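Local atomic coordinates of putative alpha-galactosidase/melibiase (PDB entry 4OGZ), a protein that probably hydrolyses terminal, non-reducing alpha-D-galactose residues from alpha-D-galactosides such as galactose oligosaccharides and galactomannans. Residues G269-D281 with G313-G327. Sequence-based numbering, arbitrary orientation.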
loop_
_atom_site.group_PDB
_atom_site.type_symbol
_atom_site.label_atom_id
_atom_site.label_comp_id
_atom_site.label_asym_id
_atom_site.label_seq_id
_atom_site.Cartn_x
_atom_site.Cartn_y
_atom_site.Cartn_z
ATOM N N GLY A 269 -10.217 -15.248 -3.726
ATOM C CA GLY A 269 -8.907 -14.925 -4.262
ATOM C C GLY A 269 -8.435 -13.490 -4.130
ATOM O O GLY A 269 -7.494 -13.099 -4.796
ATOM N N GLY A 270 -9.078 -12.692 -3.292
ATOM C CA GLY A 270 -8.623 -11.337 -3.027
ATOM C C GLY A 270 -7.422 -11.293 -2.095
ATOM O O GLY A 270 -7.332 -12.071 -1.156
ATOM N N HIS A 271 -6.558 -10.304 -2.307
ATOM C CA HIS A 271 -5.417 -10.025 -1.451
ATOM C C HIS A 271 -5.611 -8.756 -0.614
ATOM O O HIS A 271 -4.852 -8.496 0.313
ATOM C CB HIS A 271 -4.169 -9.887 -2.310
ATOM C CG HIS A 271 -3.958 -11.044 -3.221
ATOM N ND1 HIS A 271 -4.322 -11.028 -4.549
ATOM C CD2 HIS A 271 -3.461 -12.281 -2.986
ATOM C CE1 HIS A 271 -4.051 -12.199 -5.095
ATOM N NE2 HIS A 271 -3.534 -12.981 -4.166
ATOM N N LEU A 272 -6.580 -7.939 -0.985
ATOM C CA LEU A 272 -6.960 -6.757 -0.190
ATOM C C LEU A 272 -8.378 -6.386 -0.521
ATOM O O LEU A 272 -8.862 -6.651 -1.623
ATOM C CB LEU A 272 -6.020 -5.561 -0.411
ATOM C CG LEU A 272 -5.893 -5.006 -1.826
ATOM C CD1 LEU A 272 -5.419 -3.554 -1.782
ATOM C CD2 LEU A 272 -4.979 -5.848 -2.672
ATOM N N TRP A 273 -9.056 -5.783 0.438
ATOM C CA TRP A 273 -10.469 -5.512 0.296
ATOM C C TRP A 273 -10.821 -4.228 0.989
ATOM O O TRP A 273 -10.513 -4.005 2.145
ATOM C CB TRP A 273 -11.286 -6.665 0.878
ATOM C CG TRP A 273 -10.754 -7.196 2.178
ATOM C CD1 TRP A 273 -11.069 -6.756 3.413
ATOM C CD2 TRP A 273 -9.820 -8.292 2.361
ATOM N NE1 TRP A 273 -10.373 -7.499 4.371
ATOM C CE2 TRP A 273 -9.590 -8.421 3.740
ATOM C CE3 TRP A 273 -9.122 -9.124 1.482
ATOM C CZ2 TRP A 273 -8.726 -9.373 4.274
ATOM C CZ3 TRP A 273 -8.265 -10.093 2.014
ATOM C CH2 TRP A 273 -8.078 -10.208 3.400
ATOM N N ARG A 274 -11.527 -3.372 0.272
ATOM C CA ARG A 274 -11.974 -2.112 0.839
ATOM C C ARG A 274 -12.989 -2.345 1.943
ATOM O O ARG A 274 -13.912 -3.124 1.782
ATOM C CB ARG A 274 -12.526 -1.255 -0.294
ATOM C CG ARG A 274 -11.380 -0.675 -1.133
ATOM C CD ARG A 274 -10.918 0.726 -0.673
ATOM N NE ARG A 274 -12.068 1.606 -0.505
ATOM C CZ ARG A 274 -12.660 2.382 -1.447
ATOM N NH1 ARG A 274 -12.189 2.520 -2.698
ATOM N NH2 ARG A 274 -13.764 3.034 -1.116
ATOM N N VAL A 275 -12.779 -1.709 3.090
ATOM C CA VAL A 275 -13.649 -1.894 4.249
ATOM C C VAL A 275 -14.676 -0.758 4.389
ATOM O O VAL A 275 -15.609 -0.889 5.143
ATOM C CB VAL A 275 -12.855 -2.059 5.556
ATOM C CG1 VAL A 275 -11.969 -3.300 5.474
ATOM C CG2 VAL A 275 -12.007 -0.832 5.882
ATOM N N SER A 276 -14.532 0.298 3.611
ATOM C CA SER A 276 -15.373 1.503 3.765
ATOM C C SER A 276 -15.709 2.138 2.431
ATOM O O SER A 276 -15.158 1.775 1.402
ATOM C CB SER A 276 -14.635 2.563 4.582
ATOM O OG SER A 276 -13.515 3.122 3.838
ATOM N N GLY A 277 -16.587 3.138 2.452
ATOM C CA GLY A 277 -16.807 3.978 1.297
ATOM C C GLY A 277 -15.603 4.876 1.051
ATOM O O GLY A 277 -14.626 4.889 1.819
ATOM N N ASP A 278 -15.664 5.636 -0.038
ATOM C CA ASP A 278 -14.483 6.350 -0.513
ATOM C C ASP A 278 -14.003 7.415 0.460
ATOM O O ASP A 278 -14.806 8.141 1.043
ATOM C CB ASP A 278 -14.749 7.030 -1.816
ATOM C CG ASP A 278 -14.905 6.068 -2.991
ATOM O OD1 ASP A 278 -14.673 4.821 -2.946
ATOM O OD2 ASP A 278 -15.267 6.637 -4.023
ATOM N N ILE A 279 -12.677 7.461 0.626
ATOM C CA ILE A 279 -12.040 8.377 1.536
ATOM C C ILE A 279 -12.123 9.786 0.961
ATOM O O ILE A 279 -12.095 10.007 -0.252
ATOM C CB ILE A 279 -10.570 7.990 1.823
ATOM C CG1 ILE A 279 -10.012 8.772 3.021
ATOM C CG2 ILE A 279 -9.689 8.200 0.598
ATOM C CD1 ILE A 279 -8.618 8.330 3.451
ATOM N N GLY A 280 -12.293 10.731 1.857
ATOM C CA GLY A 280 -12.199 12.133 1.502
ATOM C C GLY A 280 -10.964 12.772 2.118
ATOM O O GLY A 280 -10.359 12.249 3.070
ATOM N N ASP A 281 -10.596 13.913 1.564
ATOM C CA ASP A 281 -9.522 14.717 2.113
ATOM C C ASP A 281 -10.147 15.577 3.234
ATOM O O ASP A 281 -10.318 16.795 3.103
ATOM C CB ASP A 281 -8.851 15.506 0.988
ATOM C CG ASP A 281 -7.704 16.370 1.463
ATOM O OD1 ASP A 281 -7.209 16.174 2.599
ATOM O OD2 ASP A 281 -7.324 17.287 0.696
ATOM N N GLY A 313 -0.558 -11.607 3.227
ATOM C CA GLY A 313 -1.313 -12.102 2.093
ATOM C C GLY A 313 -2.782 -11.710 1.998
ATOM O O GLY A 313 -3.451 -12.112 1.075
ATOM N N GLY A 314 -3.277 -10.908 2.935
ATOM C CA GLY A 314 -4.636 -10.436 2.892
ATOM C C GLY A 314 -4.893 -9.328 3.859
ATOM O O GLY A 314 -4.899 -9.545 5.065
ATOM N N TRP A 315 -5.181 -8.136 3.334
ATOM C CA TRP A 315 -5.227 -6.942 4.140
ATOM C C TRP A 315 -6.560 -6.194 4.040
ATOM O O TRP A 315 -7.191 -6.177 2.970
ATOM C CB TRP A 315 -4.127 -5.993 3.660
ATOM C CG TRP A 315 -2.806 -6.666 3.483
ATOM C CD1 TRP A 315 -2.225 -7.018 2.313
ATOM C CD2 TRP A 315 -1.884 -7.040 4.522
ATOM N NE1 TRP A 315 -0.999 -7.569 2.543
ATOM C CE2 TRP A 315 -0.775 -7.620 3.895
ATOM C CE3 TRP A 315 -1.913 -6.975 5.923
ATOM C CZ2 TRP A 315 0.308 -8.172 4.612
ATOM C CZ3 TRP A 315 -0.799 -7.496 6.643
ATOM C CH2 TRP A 315 0.284 -8.053 5.972
ATOM N N ASN A 316 -6.971 -5.588 5.158
ATOM C CA ASN A 316 -8.038 -4.648 5.159
ATOM C C ASN A 316 -7.551 -3.350 4.489
ATOM O O ASN A 316 -6.475 -2.845 4.838
ATOM C CB ASN A 316 -8.503 -4.368 6.580
ATOM C CG ASN A 316 -9.100 -5.597 7.265
ATOM O OD1 ASN A 316 -10.019 -6.228 6.759
ATOM N ND2 ASN A 316 -8.594 -5.905 8.440
ATOM N N ASP A 317 -8.331 -2.836 3.537
ATOM C CA ASP A 317 -7.962 -1.644 2.759
ATOM C C ASP A 317 -8.823 -0.457 3.187
ATOM O O ASP A 317 -9.996 -0.382 2.819
ATOM C CB ASP A 317 -8.103 -1.963 1.273
ATOM C CG ASP A 317 -7.807 -0.767 0.340
ATOM O OD1 ASP A 317 -7.328 0.287 0.831
ATOM O OD2 ASP A 317 -8.027 -0.946 -0.897
ATOM N N PRO A 318 -8.254 0.480 3.974
ATOM C CA PRO A 318 -9.014 1.678 4.428
ATOM C C PRO A 318 -8.979 2.820 3.429
ATOM O O PRO A 318 -9.290 3.956 3.794
ATOM C CB PRO A 318 -8.305 2.076 5.732
ATOM C CG PRO A 318 -6.899 1.628 5.512
ATOM C CD PRO A 318 -6.993 0.348 4.722
ATOM N N ASP A 319 -8.619 2.475 2.193
ATOM C CA ASP A 319 -8.579 3.324 1.036
ATOM C C ASP A 319 -7.279 4.125 0.930
ATOM O O ASP A 319 -6.438 4.132 1.833
ATOM C CB ASP A 319 -9.806 4.277 0.990
ATOM C CG ASP A 319 -10.220 4.624 -0.441
ATOM O OD1 ASP A 319 -9.505 4.192 -1.392
ATOM O OD2 ASP A 319 -11.271 5.310 -0.615
HETATM N N MSE A 320 -7.161 4.812 -0.198
HETATM C CA MSE A 320 -5.955 5.519 -0.610
HETATM C C MSE A 320 -5.615 6.665 0.318
HETATM O O MSE A 320 -6.488 7.309 0.897
HETATM C CB MSE A 320 -6.182 5.939 -2.079
HETATM C CG MSE A 320 -6.293 4.706 -3.039
HETATM SE SE MSE A 320 -7.279 5.109 -4.717
HETATM C CE MSE A 320 -9.075 5.625 -4.114
ATOM N N LEU A 321 -4.313 6.912 0.483
ATOM C CA LEU A 321 -3.822 8.034 1.278
ATOM C C LEU A 321 -4.195 9.368 0.659
ATOM O O LEU A 321 -4.236 9.505 -0.565
ATOM C CB LEU A 321 -2.319 7.998 1.417
ATOM C CG LEU A 321 -1.761 6.763 2.118
ATOM C CD1 LEU A 321 -0.256 6.704 1.952
ATOM C CD2 LEU A 321 -2.150 6.809 3.583
ATOM N N VAL A 322 -4.514 10.333 1.528
ATOM C CA VAL A 322 -4.857 11.693 1.112
ATOM C C VAL A 322 -3.822 12.706 1.604
ATOM O O VAL A 322 -3.969 13.923 1.396
ATOM C CB VAL A 322 -6.294 12.090 1.565
ATOM C CG1 VAL A 322 -7.328 11.258 0.816
ATOM C CG2 VAL A 322 -6.463 11.980 3.080
ATOM N N VAL A 323 -2.742 12.189 2.181
ATOM C CA VAL A 323 -1.547 12.949 2.545
ATOM C C VAL A 323 -1.114 13.801 1.359
ATOM O O VAL A 323 -0.935 13.268 0.259
ATOM C CB VAL A 323 -0.363 12.003 2.921
ATOM C CG1 VAL A 323 0.907 12.779 3.239
ATOM C CG2 VAL A 323 -0.725 11.108 4.093
ATOM N N GLY A 324 -1.011 15.108 1.563
ATOM C CA GLY A 324 -0.410 15.979 0.565
ATOM C C GLY A 324 -1.366 16.575 -0.452
ATOM O O GLY A 324 -0.942 17.246 -1.380
ATOM N N ILE A 325 -2.655 16.339 -0.297
ATOM C CA ILE A 325 -3.606 16.826 -1.282
ATOM C C ILE A 325 -3.995 18.277 -0.949
ATOM O O ILE A 325 -4.137 19.079 -1.854
ATOM C CB ILE A 325 -4.822 15.888 -1.396
ATOM C CG1 ILE A 325 -4.339 14.554 -1.967
ATOM C CG2 ILE A 325 -5.923 16.499 -2.248
ATOM C CD1 ILE A 325 -5.439 13.534 -2.143
ATOM N N GLY A 326 -4.116 18.596 0.342
ATOM C CA GLY A 326 -4.436 19.953 0.813
ATOM C C GLY A 326 -5.619 20.584 0.100
ATOM O O GLY A 326 -5.563 21.754 -0.278
ATOM N N GLY A 327 -6.681 19.808 -0.115
ATOM C CA GLY A 327 -7.873 20.296 -0.831
ATOM C C GLY A 327 -7.813 20.301 -2.359
ATOM O O GLY A 327 -8.851 20.430 -3.009
HETATM O O HOH W 1 -12.042 1.435 2.359
HETATM O O HOH W 2 -9.354 2.366 -3.509
#
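Arg274 lays its guanidinium flat against the carboxylate of Asp319, the two planes only 15° apart and Asp319 OD2 3.3 Å from Arg274 CZ. This salt bridge is one of charge alone, since no N-H points at that oxygen. Arg274 NH2 makes a hydrogen-bonded salt bridge to Asp278 OD1 at 2.7 Å, the oxygen lying close to the guanidinium plane and using its anti lone pair. Bends at chi2 (-93°) and chi3 (-49°) carry the guanidinium forward along the loop that follows the strand, where its face takes Asp319 while its edge N-H groups take Asp278 and Ser276 O. Asp319 OD2 also accepts from Ile279 N at 2.9 Å, while one water links Arg274 NH1 to Asp319 OD1 and another joins Arg274 NE, Ser276 OG and Asp317 O.

Leading up to this network, strands 272-274 and 315-317 pair in parallel. Trp273 gives N-H to Trp315 O and takes one from Asp317 N at its own O; Trp315 N to His271 O and Val275 N to Asp317 O extend the pairing. The Trp273 indole folds back over Trp315 O, which sits 3.3 Å above the ring centre, and sends NE1 to Asn316 OD1 (2.7 Å), with ring and amide planes nearly perpendicular. Gly314, lacking a side chain, lets CH2 of that ring come close to its backbone.

Farther along, Ile279 CG2 meets Val322 CG1 tip to tip at 3.9 Å, and Asp281 OD2 receives Gly327 N, although Gly326 and Gly327 are poorly ordered, while Tyr344 OH bonds Asp281 OD1. The two segments are the sixth and seventh TIM-barrel strands with the loops leaving their C-terminal ends, where such enzymes carry the active site: strand 250-254 flanks 272-274, helix 296-303 packs on Ser276, Ile279 and Pro318, and helix 341-353 lies against Pro318 and Leu321.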